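Local coordinates for protein 4-amino-4-deoxy-L-arabinose transferase or related glycosyltransferases of PMT family (PDB 5EZM) that probably transfers 4-amino-4-deoxy-L-arabinose from a polyprenyl phosphate carrier to lipid A, as an integral membrane enzyme that also binds zinc, at residues W45-S48 / L49-H53; V55-D58 / E59-A63; L105-W108 / Q109-A113. One frame throughout, in Å; residues are numbered along the deposited sequence.

All three interactions are local turns, each partly buried. Interaction 1 is mostly apolar. It joins the last turn of helix 31-47 to the loop that follows and lies against two MPG lipids. Interaction 2 is the most polar of the three. It starts helix 58-72, on the side toward the zinc site. Its Pro-57 is exposed, while Glu-59 is buried, as is Arg-111 of interaction 3. Interaction 3 combines helix-start backbone bonds with a tryptophan-amide stack and shares one lipid, MPG of chain B, with interaction 1. Arg-111 ties the three together: it bonds to Leu-49 O and Arg-52 O of interaction 1 and forms a salt bridge with Glu-59 of interaction 2.

Interaction 1 of 3, residues W45-S48 / L49-H53; sequences WFVS and LDMRH. With MPG ([(Z)-octadec-9-enyl] (2R)-2,3-bis(oxidanyl)propanoate), chain B; MPG ([(Z)-octadec-9-enyl] (2R)-2,3-bis(oxidanyl)propanoate), chain C.
Leu-49 N donates to Phe-46 O at 2.9 Å, and one residue on, Asp-50 N donates to Val-47 O, also at 2.9 Å. Both bonds join residues three apart, so the chain turns tightly as the helix gives way to loop. Leu-49 and Phe-46 lie side by side and point the same way. Leu-49 CD1 meets Phe-46 CD1 at 3.9 Å, at an oblique approach to the ring. Trp-45 CD1 sits over the centre of one face of that ring. The MPG lipid of chain B runs along Phe-46, with its C8 at 3.6 Å from Phe-46 CD1. Its end reaches Asp-50, whose CB lies 3.6 Å from C2. Met-51 folds back toward the helix. Its thioether bends at chi3 (-83°), which brings CE to 3.6 Å from Ser-48 CA and 3.7 Å from Val-47 CG1. A second lipid, MPG of chain C, touches both Val-47 CG1 and Met-51 CE. The hydroxyl of Ser-48 is bonded to Val-44 O, one turn back. Leu-455 of helix 435-456 packs on Ser-48 and Met-51. These contacts are consistent with the end of a predicted transmembrane helix passing into a loop, with two lipid chains lying alongside.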
ATOM      1  N   TRP A  45      -6.664 -12.704  -7.217  1.00 64.86           N
ATOM      2  CA  TRP A  45      -5.668 -11.913  -6.504  1.00 62.54           C
ATOM      3  C   TRP A  45      -4.629 -11.334  -7.455  1.00 62.89           C
ATOM      4  O   TRP A  45      -4.244 -10.165  -7.328  1.00 62.81           O
ATOM      5  CB  TRP A  45      -5.003 -12.779  -5.436  1.00 60.88           C
ATOM      6  CG  TRP A  45      -4.105 -12.037  -4.501  1.00 57.54           C
ATOM      7  CD1 TRP A  45      -2.765 -11.827  -4.644  1.00 55.21           C
ATOM      8  CD2 TRP A  45      -4.479 -11.424  -3.262  1.00 56.99           C
ATOM      9  NE1 TRP A  45      -2.283 -11.114  -3.574  1.00 55.30           N
ATOM     10  CE2 TRP A  45      -3.316 -10.854  -2.712  1.00 55.64           C
ATOM     11  CE3 TRP A  45      -5.685 -11.299  -2.566  1.00 58.47           C
ATOM     12  CZ2 TRP A  45      -3.325 -10.169  -1.499  1.00 56.22           C
ATOM     13  CZ3 TRP A  45      -5.691 -10.619  -1.364  1.00 57.51           C
ATOM     14  CH2 TRP A  45      -4.519 -10.064  -0.842  1.00 56.45           C
ATOM     15  N   PHE A  46      -4.171 -12.126  -8.422  1.00 64.06           N
ATOM     16  CA  PHE A  46      -3.090 -11.699  -9.304  1.00 64.83           C
ATOM     17  C   PHE A  46      -3.578 -11.061 -10.597  1.00 64.69           C
ATOM     18  O   PHE A  46      -3.006 -10.055 -11.032  1.00 63.92           O
ATOM     19  CB  PHE A  46      -2.164 -12.879  -9.614  1.00 63.95           C
ATOM     20  CG  PHE A  46      -1.314 -13.284  -8.445  1.00 63.28           C
ATOM     21  CD1 PHE A  46      -0.141 -12.603  -8.159  1.00 62.07           C
ATOM     22  CD2 PHE A  46      -1.701 -14.322  -7.615  1.00 64.87           C
ATOM     23  CE1 PHE A  46       0.638 -12.959  -7.074  1.00 62.38           C
ATOM     24  CE2 PHE A  46      -0.924 -14.683  -6.527  1.00 66.09           C
ATOM     25  CZ  PHE A  46       0.246 -14.000  -6.258  1.00 64.41           C
ATOM     26  N   VAL A  47      -4.625 -11.611 -11.219  1.00 64.45           N
ATOM     27  CA  VAL A  47      -5.156 -11.017 -12.446  1.00 62.84           C
ATOM     28  C   VAL A  47      -5.549  -9.563 -12.205  1.00 63.26           C
ATOM     29  O   VAL A  47      -5.186  -8.666 -12.976  1.00 64.42           O
ATOM     30  CB  VAL A  47      -6.338 -11.846 -12.979  1.00 59.87           C
ATOM     31  CG1 VAL A  47      -7.085 -11.074 -14.062  1.00 59.75           C
ATOM     32  CG2 VAL A  47      -5.844 -13.182 -13.513  1.00 57.66           C
ATOM     33  N   SER A  48      -6.269  -9.305 -11.107  1.00 62.39           N
ATOM     34  CA  SER A  48      -6.685  -7.945 -10.782  1.00 62.42           C
ATOM     35  C   SER A  48      -5.507  -6.991 -10.622  1.00 63.38           C
ATOM     36  O   SER A  48      -5.703  -5.770 -10.671  1.00 64.48           O
ATOM     37  CB  SER A  48      -7.529  -7.946  -9.507  1.00 62.54           C
ATOM     38  OG  SER A  48      -6.847  -8.591  -8.447  1.00 63.26           O
ATOM     39  N   LEU A  49      -4.292  -7.513 -10.432  1.00 61.44           N
ATOM     40  CA  LEU A  49      -3.128  -6.639 -10.357  1.00 59.30           C
ATOM     41  C   LEU A  49      -2.890  -5.898 -11.667  1.00 61.45           C
ATOM     42  O   LEU A  49      -2.453  -4.742 -11.653  1.00 60.91           O
ATOM     43  CB  LEU A  49      -1.885  -7.446  -9.987  1.00 57.74           C
ATOM     44  CG  LEU A  49      -1.769  -7.969  -8.558  1.00 56.68           C
ATOM     45  CD1 LEU A  49      -0.484  -8.765  -8.408  1.00 55.35           C
ATOM     46  CD2 LEU A  49      -1.812  -6.821  -7.565  1.00 55.53           C
ATOM     47  N   ASP A  50      -3.174  -6.536 -12.801  1.00 63.93           N
ATOM     48  CA  ASP A  50      -2.800  -6.016 -14.112  1.00 65.90           C
ATOM     49  C   ASP A  50      -4.002  -5.473 -14.875  1.00 66.33           C
ATOM     50  O   ASP A  50      -4.113  -5.641 -16.090  1.00 67.11           O
ATOM     51  CB  ASP A  50      -2.099  -7.091 -14.936  1.00 70.50           C
ATOM     52  CG  ASP A  50      -1.308  -6.517 -16.093  1.00 76.23           C
ATOM     53  OD1 ASP A  50      -0.722  -5.423 -15.937  1.00 77.70           O
ATOM     54  OD2 ASP A  50      -1.273  -7.163 -17.162  1.00 79.95           O
ATOM     55  N   MET A  51      -4.924  -4.813 -14.172  1.00 66.78           N
ATOM     56  CA  MET A  51      -6.125  -4.300 -14.818  1.00 66.87           C
ATOM     57  C   MET A  51      -6.373  -2.826 -14.521  1.00 66.21           C
ATOM     58  O   MET A  51      -7.446  -2.310 -14.853  1.00 68.91           O
ATOM     59  CB  MET A  51      -7.340  -5.146 -14.422  1.00 65.23           C
ATOM     60  CG  MET A  51      -7.222  -6.586 -14.907  1.00 65.38           C
ATOM     61  SD  MET A  51      -8.787  -7.455 -15.092  1.00 68.08           S
ATOM     62  CE  MET A  51      -9.085  -7.997 -13.419  1.00 67.75           C
ATOM     63  N   ARG A  52      -5.409  -2.132 -13.924  1.00 61.96           N
ATOM     64  CA  ARG A  52      -5.508  -0.698 -13.702  1.00 59.58           C
ATOM     65  C   ARG A  52      -4.184  -0.047 -14.071  1.00 59.92           C
ATOM     66  O   ARG A  52      -3.118  -0.626 -13.845  1.00 62.65           O
ATOM     67  CB  ARG A  52      -5.851  -0.367 -12.244  1.00 57.64           C
ATOM     68  CG  ARG A  52      -7.117  -1.017 -11.714  1.00 57.53           C
ATOM     69  CD  ARG A  52      -7.373  -0.621 -10.264  1.00 58.54           C
ATOM     70  NE  ARG A  52      -6.282  -1.017  -9.378  1.00 60.90           N
ATOM     71  CZ  ARG A  52      -5.342  -0.192  -8.924  1.00 63.31           C
ATOM     72  NH1 ARG A  52      -5.356   1.090  -9.269  1.00 64.00           N
ATOM     73  NH2 ARG A  52      -4.386  -0.645  -8.123  1.00 63.61           N
ATOM     74  N   HIS A  53      -4.255   1.149 -14.645  1.00 56.54           N
ATOM     75  CA  HIS A  53      -3.048   1.936 -14.823  1.00 53.67           C
ATOM     76  C   HIS A  53      -2.572   2.468 -13.476  1.00 54.67           C
ATOM     77  O   HIS A  53      -3.328   2.532 -12.503  1.00 55.72           O
ATOM     78  CB  HIS A  53      -3.291   3.087 -15.796  1.00 52.70           C
ATOM     79  CG  HIS A  53      -3.461   2.646 -17.215  1.00 53.19           C
ATOM     80  ND1 HIS A  53      -4.698   2.440 -17.788  1.00 54.54           N
ATOM     81  CD2 HIS A  53      -2.550   2.361 -18.175  1.00 53.27           C
ATOM     82  CE1 HIS A  53      -4.542   2.052 -19.040  1.00 54.38           C
ATOM     83  NE2 HIS A  53      -3.247   1.995 -19.300  1.00 54.53           N
TER
HETATM   84  C2  MPG B 641      -3.062 -10.334 -16.110  1.00 80.07           C
HETATM   85  C3  MPG B 641      -1.721 -10.973 -15.772  1.00 77.99           C
HETATM   86  C4  MPG B 641      -1.585 -11.311 -14.295  1.00 75.58           C
HETATM   87  C5  MPG B 641      -0.164 -11.791 -13.960  1.00 75.47           C
HETATM   88  C6  MPG B 641      -0.078 -12.570 -12.637  1.00 74.87           C
HETATM   89  C7  MPG B 641       1.340 -13.122 -12.392  1.00 73.24           C
HETATM   90  C8  MPG B 641       1.462 -13.894 -11.057  1.00 72.41           C
HETATM   91  C9  MPG B 641       2.935 -14.109 -10.632  1.00 72.29           C
HETATM   92  C10 MPG B 641       3.059 -14.630  -9.174  1.00 73.47           C
HETATM   93  C11 MPG B 641       4.505 -14.552  -8.636  1.00 75.27           C
HETATM   94  C12 MPG B 641       4.669 -15.248  -7.241  1.00 74.87           C
HETATM   95  C1  MPG B 641      -3.142  -9.879 -17.571  1.00 80.55           C
HETATM   96  C2  MPG C 622     -14.249  -9.322 -11.180  1.00 77.73           C
HETATM   97  C3  MPG C 622     -12.750  -9.563 -11.046  1.00 77.37           C
HETATM   98  C4  MPG C 622     -12.098  -9.929 -12.371  1.00 76.30           C
HETATM   99  C5  MPG C 622     -10.905 -10.877 -12.178  1.00 76.15           C
HETATM  100  C6  MPG C 622     -10.660 -11.769 -13.406  1.00 76.77           C
HETATM  101  C1  MPG C 622     -15.047  -9.989 -10.054  1.00 77.09           C

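Interaction 2 of 3, residues V55-D58 / E59-A63; sequences VGPD and EGRYA
The first turn of helix 58-72 carries the acidic pair Asp-58 and Glu-59, at the end of the first loop after a predicted transmembrane helix, consistent with the acidic motif that GT-C glycosyltransferases carry in their first periplasmic loop. Glu-59 reaches back along the chain. Its OE1 accepts Val-55 N at 2.9 Å on the anti lone pair, so this carboxylate pins the loop ahead of the helix. Glu-59 N returns a weak bond to Val-55 O. Glu-59 OE2 bonds to Asn-158 N and Arg-111 NH1. An alanine in place of Glu-59 is likely to leave Val-55 N without its acceptor and Arg-111 without its charged mate. A cis peptide precedes Pro-57 and bends the chain into the turn. Pro-57 O then takes Arg-61 N at 2.7 Å, and Asp-58 O takes Tyr-62 N at 2.9 Å. Arg-61 bends at chi3 (48°), which brings NH2 into a salt bridge with Asp-58 OD1 at the guanidinium edge; its exact length is doubtful. Pro-57 C lies over one guanidinium face, toward its rim. Arg-61 NH1 pairs with Glu-509, and the Arg-61 side chain lies about 6 Å from that of the zinc ligand His-270. Further along helix 58-72, Ala-63 packs against Ala-110 of helix 107-110.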
ATOM      1  N   VAL A  55      -1.649   4.616 -10.410  1.00 56.86           N
ATOM      2  CA  VAL A  55      -2.303   5.767  -9.803  1.00 56.74           C
ATOM      3  C   VAL A  55      -1.256   6.539  -9.009  1.00 58.35           C
ATOM      4  O   VAL A  55      -0.716   6.036  -8.016  1.00 59.63           O
ATOM      5  CB  VAL A  55      -3.480   5.337  -8.917  1.00 52.13           C
ATOM      6  CG1 VAL A  55      -4.001   6.515  -8.102  1.00 49.43           C
ATOM      7  CG2 VAL A  55      -4.588   4.735  -9.772  1.00 50.84           C
ATOM      8  N   GLY A  56      -0.964   7.762  -9.440  1.00 57.13           N
ATOM      9  CA  GLY A  56      -0.033   8.614  -8.723  1.00 57.55           C
ATOM     10  C   GLY A  56      -0.630   9.183  -7.451  1.00 60.33           C
ATOM     11  O   GLY A  56      -1.851   9.233  -7.307  1.00 63.21           O
ATOM     12  N   PRO A  57       0.224   9.625  -6.518  1.00 60.85           N
ATOM     13  CA  PRO A  57       1.686   9.602  -6.632  1.00 62.49           C
ATOM     14  C   PRO A  57       2.342   8.269  -6.272  1.00 63.83           C
ATOM     15  O   PRO A  57       3.342   7.917  -6.895  1.00 63.98           O
ATOM     16  CB  PRO A  57       2.122  10.684  -5.641  1.00 61.84           C
ATOM     17  CG  PRO A  57       1.047  10.703  -4.618  1.00 59.56           C
ATOM     18  CD  PRO A  57      -0.227  10.402  -5.349  1.00 58.94           C
ATOM     19  N   ASP A  58       1.773   7.543  -5.306  1.00 65.75           N
ATOM     20  CA  ASP A  58       2.478   6.425  -4.682  1.00 66.59           C
ATOM     21  C   ASP A  58       2.839   5.338  -5.691  1.00 60.30           C
ATOM     22  O   ASP A  58       4.018   5.005  -5.866  1.00 58.00           O
ATOM     23  CB  ASP A  58       1.631   5.850  -3.548  1.00 73.42           C
ATOM     24  CG  ASP A  58       1.485   6.814  -2.391  1.00 79.84           C
ATOM     25  OD1 ASP A  58       2.448   7.564  -2.124  1.00 81.68           O
ATOM     26  OD2 ASP A  58       0.411   6.822  -1.752  1.00 82.82           O
ATOM     27  N   GLU A  59       1.831   4.758  -6.351  1.00 59.08           N
ATOM     28  CA  GLU A  59       2.083   3.662  -7.285  1.00 59.48           C
ATOM     29  C   GLU A  59       3.105   4.060  -8.340  1.00 58.05           C
ATOM     30  O   GLU A  59       4.064   3.322  -8.612  1.00 58.44           O
ATOM     31  CB  GLU A  59       0.780   3.227  -7.957  1.00 58.59           C
ATOM     32  CG  GLU A  59      -0.223   2.582  -7.032  1.00 56.88           C
ATOM     33  CD  GLU A  59      -1.233   1.751  -7.790  1.00 55.71           C
ATOM     34  OE1 GLU A  59      -1.869   2.290  -8.722  1.00 55.52           O
ATOM     35  OE2 GLU A  59      -1.373   0.551  -7.466  1.00 54.89           O
ATOM     36  N   GLY A  60       2.912   5.233  -8.946  1.00 54.22           N
ATOM     37  CA  GLY A  60       3.858   5.703  -9.940  1.00 52.53           C
ATOM     38  C   GLY A  60       5.232   5.975  -9.359  1.00 51.34           C
ATOM     39  O   GLY A  60       6.246   5.611  -9.955  1.00 49.67           O
ATOM     40  N   ARG A  61       5.283   6.608  -8.181  1.00 53.08           N
ATOM     41  CA  ARG A  61       6.568   6.958  -7.580  1.00 56.43           C
ATOM     42  C   ARG A  61       7.406   5.717  -7.301  1.00 57.16           C
ATOM     43  O   ARG A  61       8.587   5.656  -7.665  1.00 60.01           O
ATOM     44  CB  ARG A  61       6.364   7.755  -6.290  1.00 57.21           C
ATOM     45  CG  ARG A  61       7.619   7.798  -5.418  1.00 58.66           C
ATOM     46  CD  ARG A  61       7.483   8.720  -4.214  1.00 59.10           C
ATOM     47  NE  ARG A  61       6.237   8.503  -3.488  1.00 59.27           N
ATOM     48  CZ  ARG A  61       5.359   9.463  -3.218  1.00 59.34           C
ATOM     49  NH1 ARG A  61       5.599  10.709  -3.596  1.00 57.24           N
ATOM     50  NH2 ARG A  61       4.246   9.175  -2.559  1.00 63.22           N
ATOM     51  N   TYR A  62       6.818   4.717  -6.647  1.00 54.51           N
ATOM     52  CA  TYR A  62       7.602   3.537  -6.305  1.00 55.08           C
ATOM     53  C   TYR A  62       7.875   2.672  -7.529  1.00 53.72           C
ATOM     54  O   TYR A  62       8.954   2.071  -7.633  1.00 51.29           O
ATOM     55  CB  TYR A  62       6.897   2.754  -5.198  1.00 54.86           C
ATOM     56  CG  TYR A  62       6.734   3.588  -3.949  1.00 57.80           C
ATOM     57  CD1 TYR A  62       7.815   4.272  -3.406  1.00 59.06           C
ATOM     58  CD2 TYR A  62       5.495   3.733  -3.339  1.00 60.83           C
ATOM     59  CE1 TYR A  62       7.676   5.054  -2.279  1.00 61.22           C
ATOM     60  CE2 TYR A  62       5.344   4.517  -2.205  1.00 63.40           C
ATOM     61  CZ  TYR A  62       6.439   5.175  -1.680  1.00 64.25           C
ATOM     62  OH  TYR A  62       6.299   5.954  -0.555  1.00 67.31           O
ATOM     63  N   ALA A  63       6.935   2.620  -8.479  1.00 54.03           N
ATOM     64  CA  ALA A  63       7.192   1.873  -9.705  1.00 55.56           C
ATOM     65  C   ALA A  63       8.349   2.485 -10.485  1.00 59.50           C
ATOM     66  O   ALA A  63       9.170   1.762 -11.065  1.00 63.46           O
ATOM     67  CB  ALA A  63       5.934   1.818 -10.568  1.00 53.02           C
TER

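Interaction 3 of 3, residues L105-W108 / Q109-A113; sequences LGEW and QARLA. With MPG ([(Z)-octadec-9-enyl] (2R)-2,3-bis(oxidanyl)propanoate), chain B.
Leu-105 O comes within 3.7 Å of Gln-109 NE2, an amide nitrogen that is bonded to Phe-103 O. Gly-106 follows at the N-cap position. Its carbonyl accepts Ala-110 N at 3.1 Å. Glu-107 lies beside Arg-111 and points the same way. The contact is through carbon: Glu-107 CB is 3.7 Å from Arg-111 NH2. The charged ends do not meet; Glu-107 OE2 bonds to Tyr-496 OH, and Arg-111 is held by Leu-49 O and Arg-52 O. Arg-111 N gives only weak bonds, to the carbonyls of Glu-107 and Trp-108. Arg-111 leaves helical geometry after helix 107-110 and is also the N-cap of helix 112-133, so this is a short helix leading through a kink into a predicted transmembrane helix. Trp-108 comes last and carries the main side-chain contact. Gln-109 bends at chi2 (93°) and lays its amide on one face of the indole, 11° from parallel. Gln-109 CD is 3.2 Å above the ring plane, and Gln-109 CG makes a CH-pi contact 3.5 Å from the centroid of the six-membered ring of Trp-108. On the opposite face lies the MPG lipid of chain B, its C7 at 3.7 Å from Trp-108 CZ3. Leu-112 CD1 touches the ring edge in plane, 3.8 Å from Trp-108 CZ3.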
ATOM      1  N   LEU A 105       9.083  -4.957 -16.951  1.00 54.94           N
ATOM      2  CA  LEU A 105       8.322  -3.818 -16.464  1.00 51.98           C
ATOM      3  C   LEU A 105       6.845  -3.973 -16.795  1.00 52.80           C
ATOM      4  O   LEU A 105       6.471  -4.567 -17.809  1.00 53.60           O
ATOM      5  CB  LEU A 105       8.847  -2.519 -17.070  1.00 52.27           C
ATOM      6  CG  LEU A 105      10.293  -2.163 -16.739  1.00 54.04           C
ATOM      7  CD1 LEU A 105      10.722  -0.928 -17.519  1.00 53.82           C
ATOM      8  CD2 LEU A 105      10.436  -1.935 -15.250  1.00 54.51           C
ATOM      9  N   GLY A 106       6.005  -3.422 -15.929  1.00 53.53           N
ATOM     10  CA  GLY A 106       4.573  -3.483 -16.136  1.00 54.86           C
ATOM     11  C   GLY A 106       3.837  -3.111 -14.872  1.00 57.12           C
ATOM     12  O   GLY A 106       4.425  -2.948 -13.796  1.00 58.18           O
ATOM     13  N   GLU A 107       2.518  -2.977 -15.023  1.00 58.00           N
ATOM     14  CA  GLU A 107       1.675  -2.595 -13.896  1.00 58.41           C
ATOM     15  C   GLU A 107       1.679  -3.666 -12.812  1.00 59.42           C
ATOM     16  O   GLU A 107       1.960  -3.376 -11.644  1.00 62.22           O
ATOM     17  CB  GLU A 107       0.250  -2.318 -14.376  1.00 59.70           C
ATOM     18  CG  GLU A 107       0.056  -0.955 -15.026  1.00 62.06           C
ATOM     19  CD  GLU A 107       0.463  -0.918 -16.491  1.00 64.22           C
ATOM     20  OE1 GLU A 107       1.262  -1.777 -16.924  1.00 65.07           O
ATOM     21  OE2 GLU A 107      -0.023  -0.023 -17.216  1.00 64.25           O
ATOM     22  N   TRP A 108       1.373  -4.916 -13.176  1.00 57.57           N
ATOM     23  CA  TRP A 108       1.248  -5.950 -12.153  1.00 55.66           C
ATOM     24  C   TRP A 108       2.590  -6.276 -11.514  1.00 56.28           C
ATOM     25  O   TRP A 108       2.636  -6.623 -10.329  1.00 60.04           O
ATOM     26  CB  TRP A 108       0.600  -7.213 -12.724  1.00 54.55           C
ATOM     27  CG  TRP A 108       1.440  -8.024 -13.680  1.00 54.76           C
ATOM     28  CD1 TRP A 108       1.388  -7.995 -15.045  1.00 53.02           C
ATOM     29  CD2 TRP A 108       2.424  -9.012 -13.339  1.00 55.09           C
ATOM     30  NE1 TRP A 108       2.286  -8.891 -15.574  1.00 51.63           N
ATOM     31  CE2 TRP A 108       2.934  -9.527 -14.548  1.00 52.93           C
ATOM     32  CE3 TRP A 108       2.925  -9.508 -12.131  1.00 56.49           C
ATOM     33  CZ2 TRP A 108       3.923 -10.510 -14.584  1.00 54.31           C
ATOM     34  CZ3 TRP A 108       3.908 -10.487 -12.171  1.00 57.09           C
ATOM     35  CH2 TRP A 108       4.393 -10.976 -13.388  1.00 55.28           C
ATOM     36  N   GLN A 109       3.686  -6.166 -12.268  1.00 54.30           N
ATOM     37  CA  GLN A 109       5.002  -6.356 -11.666  1.00 54.85           C
ATOM     38  C   GLN A 109       5.302  -5.264 -10.648  1.00 55.54           C
ATOM     39  O   GLN A 109       5.906  -5.527  -9.602  1.00 56.42           O
ATOM     40  CB  GLN A 109       6.079  -6.390 -12.749  1.00 57.02           C
ATOM     41  CG  GLN A 109       5.946  -7.545 -13.733  1.00 60.47           C
ATOM     42  CD  GLN A 109       5.150  -7.174 -14.967  1.00 61.49           C
ATOM     43  OE1 GLN A 109       4.178  -6.419 -14.891  1.00 64.82           O
ATOM     44  NE2 GLN A 109       5.562  -7.699 -16.117  1.00 58.20           N
ATOM     45  N   ALA A 110       4.882  -4.032 -10.933  1.00 55.68           N
ATOM     46  CA  ALA A 110       5.109  -2.938 -10.000  1.00 56.54           C
ATOM     47  C   ALA A 110       4.277  -3.077  -8.731  1.00 56.68           C
ATOM     48  O   ALA A 110       4.618  -2.465  -7.713  1.00 55.57           O
ATOM     49  CB  ALA A 110       4.807  -1.605 -10.684  1.00 57.00           C
ATOM     50  N   ARG A 111       3.200  -3.860  -8.772  1.00 57.04           N
ATOM     51  CA  ARG A 111       2.354  -4.106  -7.612  1.00 55.59           C
ATOM     52  C   ARG A 111       2.635  -5.451  -6.965  1.00 57.12           C
ATOM     53  O   ARG A 111       1.842  -5.910  -6.139  1.00 59.36           O
ATOM     54  CB  ARG A 111       0.878  -4.013  -8.006  1.00 54.59           C
ATOM     55  CG  ARG A 111       0.438  -2.602  -8.387  1.00 55.67           C
ATOM     56  CD  ARG A 111      -1.067  -2.493  -8.529  1.00 53.82           C
ATOM     57  NE  ARG A 111      -1.492  -2.529  -9.921  1.00 55.23           N
ATOM     58  CZ  ARG A 111      -1.936  -1.474 -10.597  1.00 54.90           C
ATOM     59  NH1 ARG A 111      -2.017  -0.289 -10.006  1.00 51.73           N
ATOM     60  NH2 ARG A 111      -2.305  -1.605 -11.864  1.00 56.61           N
ATOM     61  N   LEU A 112       3.754  -6.089  -7.312  1.00 56.91           N
ATOM     62  CA  LEU A 112       3.994  -7.456  -6.865  1.00 58.87           C
ATOM     63  C   LEU A 112       4.364  -7.504  -5.386  1.00 61.26           C
ATOM     64  O   LEU A 112       3.933  -8.410  -4.659  1.00 61.70           O
ATOM     65  CB  LEU A 112       5.086  -8.090  -7.725  1.00 59.08           C
ATOM     66  CG  LEU A 112       5.086  -9.613  -7.798  1.00 62.83           C
ATOM     67  CD1 LEU A 112       3.779 -10.108  -8.395  1.00 62.88           C
ATOM     68  CD2 LEU A 112       6.271 -10.100  -8.615  1.00 65.65           C
ATOM     69  N   ALA A 113       5.159  -6.534  -4.922  1.00 61.44           N
ATOM     70  CA  ALA A 113       5.581  -6.520  -3.526  1.00 60.30           C
ATOM     71  C   ALA A 113       4.387  -6.425  -2.584  1.00 60.52           C
ATOM     72  O   ALA A 113       4.340  -7.112  -1.557  1.00 62.30           O
ATOM     73  CB  ALA A 113       6.548  -5.362  -3.285  1.00 59.77           C
TER
HETATM   74  C2  MPG B 641      -3.062 -10.334 -16.110  1.00 80.07           C
HETATM   75  C3  MPG B 641      -1.721 -10.973 -15.772  1.00 77.99           C
HETATM   76  C4  MPG B 641      -1.585 -11.311 -14.295  1.00 75.58           C
HETATM   77  C5  MPG B 641      -0.164 -11.791 -13.960  1.00 75.47           C
HETATM   78  C6  MPG B 641      -0.078 -12.570 -12.637  1.00 74.87           C
HETATM   79  C7  MPG B 641       1.340 -13.122 -12.392  1.00 73.24           C
HETATM   80  C8  MPG B 641       1.462 -13.894 -11.057  1.00 72.41           C
HETATM   81  C9  MPG B 641       2.935 -14.109 -10.632  1.00 72.29           C
HETATM   82  C10 MPG B 641       3.059 -14.630  -9.174  1.00 73.47           C
HETATM   83  C11 MPG B 641       4.505 -14.552  -8.636  1.00 75.27           C
HETATM   84  C12 MPG B 641       4.669 -15.248  -7.241  1.00 74.87           C
HETATM   85  C1  MPG B 641      -3.142  -9.879 -17.571  1.00 80.55           C